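Local coordinates for protein UDP-glucose 4-epimerase (Campylobacter jejuni subsp. jejuni serotype O:2, PDB 7K3P) that probably interconverts UDP-glucose and UDP-galactose, and UDP-GlcNAc and its C4 epimer, by NAD-dependent inversion at C4 of the sugar, at residues Val116-Thr119 with Asn120-Thr124. The protein carries 2 engineered substitutions. Residues are numbered along the deposited sequence; the frame is centred on the assembly and turned at random.
Sequences VNTT and NLIET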
loop_
_atom_site.group_PDB
_atom_site.type_symbol
_atom_site.label_atom_id
_atom_site.label_comp_id
_atom_site.label_asym_id
_atom_site.label_seq_id
_atom_site.Cartn_x
_atom_site.Cartn_y
_atom_site.Cartn_z
ATOM N N VAL A 116 1.965 -1.617 7.378
ATOM C CA VAL A 116 3.362 -1.445 7.773
ATOM C C VAL A 116 3.902 -2.672 8.509
ATOM O O VAL A 116 4.956 -3.188 8.157
ATOM C CB VAL A 116 3.564 -0.163 8.611
ATOM C CG1 VAL A 116 4.912 -0.187 9.327
ATOM C CG2 VAL A 116 3.468 1.068 7.714
ATOM N N ASN A 117 3.189 -3.127 9.532
ATOM C CA ASN A 117 3.648 -4.280 10.300
ATOM C C ASN A 117 3.738 -5.508 9.416
ATOM O O ASN A 117 4.654 -6.330 9.550
ATOM C CB ASN A 117 2.723 -4.557 11.493
ATOM C CG ASN A 117 2.946 -3.579 12.628
ATOM O OD1 ASN A 117 3.918 -2.849 12.605
ATOM N ND2 ASN A 117 2.047 -3.558 13.615
ATOM N N THR A 118 2.780 -5.632 8.505
ATOM C CA THR A 118 2.769 -6.785 7.606
ATOM C C THR A 118 3.940 -6.723 6.648
ATOM O O THR A 118 4.546 -7.745 6.325
ATOM C CB THR A 118 1.418 -6.915 6.856
ATOM O OG1 THR A 118 0.385 -7.161 7.817
ATOM C CG2 THR A 118 1.465 -8.089 5.870
ATOM N N THR A 119 4.289 -5.518 6.200
ATOM C CA THR A 119 5.409 -5.377 5.278
ATOM C C THR A 119 6.725 -5.816 5.933
ATOM O O THR A 119 7.520 -6.561 5.338
ATOM C CB THR A 119 5.534 -3.934 4.743
ATOM O OG1 THR A 119 4.310 -3.577 4.097
ATOM C CG2 THR A 119 6.681 -3.818 3.760
ATOM N N ASN A 120 6.979 -5.355 7.149
ATOM C CA ASN A 120 8.191 -5.809 7.825
ATOM C C ASN A 120 8.177 -7.331 8.013
ATOM O O ASN A 120 9.199 -7.998 7.862
ATOM C CB ASN A 120 8.345 -5.145 9.181
ATOM C CG ASN A 120 9.511 -5.729 9.950
ATOM O OD1 ASN A 120 10.661 -5.528 9.567
ATOM N ND2 ASN A 120 9.219 -6.492 11.003
ATOM N N LEU A 121 7.011 -7.867 8.364
ATOM C CA LEU A 121 6.848 -9.306 8.562
ATOM C C LEU A 121 7.235 -10.072 7.305
ATOM O O LEU A 121 7.950 -11.073 7.369
ATOM C CB LEU A 121 5.406 -9.608 8.966
ATOM C CG LEU A 121 5.057 -10.926 9.642
ATOM C CD1 LEU A 121 5.971 -11.221 10.819
ATOM C CD2 LEU A 121 3.600 -10.877 10.112
ATOM N N ILE A 122 6.769 -9.603 6.155
ATOM C CA ILE A 122 7.108 -10.254 4.890
ATOM C C ILE A 122 8.600 -10.174 4.597
ATOM O O ILE A 122 9.220 -11.188 4.221
ATOM C CB ILE A 122 6.300 -9.676 3.714
ATOM C CG1 ILE A 122 4.814 -10.008 3.889
ATOM C CG2 ILE A 122 6.823 -10.215 2.373
ATOM C CD1 ILE A 122 3.872 -9.084 3.052
ATOM N N GLU A 123 9.189 -8.988 4.758
ATOM C CA GLU A 123 10.634 -8.869 4.548
ATOM C C GLU A 123 11.398 -9.851 5.432
ATOM O O GLU A 123 12.347 -10.493 4.981
ATOM C CB GLU A 123 11.143 -7.449 4.800
ATOM C CG GLU A 123 12.653 -7.340 4.547
ATOM C CD GLU A 123 13.170 -5.924 4.696
ATOM O OE1 GLU A 123 13.136 -5.400 5.829
ATOM O OE2 GLU A 123 13.604 -5.342 3.678
ATOM N N THR A 124 10.956 -9.978 6.682
ATOM C CA THR A 124 11.580 -10.878 7.651
ATOM C C THR A 124 11.407 -12.358 7.247
ATOM O O THR A 124 12.335 -13.163 7.397
ATOM C CB THR A 124 11.001 -10.636 9.061
ATOM O OG1 THR A 124 11.355 -9.314 9.492
ATOM C CG2 THR A 124 11.544 -11.643 10.055
HETATM O O HOH W 1 6.519 -6.775 11.700
#
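Thr118 and Ile122, one turn apart on helix 107-127, meet through their aliphatic ends: CG2 of Thr118 lies 3.8 Å from CD1 of Ile122, the two side chains slanting across each other. The Thr118 methyl is placed there by a first torsion of -64°, which sets CG2 anti to the backbone N; OG1 is turned back to Asn114 O and also bonds His93 NE2 on strand 90-93. Ile122 CG1 rests 3.3 Å from Thr118 O, beside the carbonyl that accepts the Ile122 N-H at 2.9 Å. Thr119 repeats the choice of rotamer, with OG1 bonded to Thr115 O, while its own carbonyl takes the Glu123 N-H almost straight (174°). On another side of the helix a water links Asn117 O, to which it donates at 2.9 Å, with Asn120 ND2, from which it accepts at 2.8 Å. Asn117 O thereby serves both this water and Leu121 N. Thr124 OG1 approaches Asn120 O from above the carbonyl plane at 3.0 Å, a second donor beside Thr124 N. Ile122 packs on helix 161-179 and Asn120 on Met112 of the second subunit, and the Asn117 side chain touches NAD. Bonding to backbone carbonyls probably pays for burying the hydroxyls of Thr118, Thr119 and Thr124 on a helix that flanks the parallel sheet and faces the second subunit.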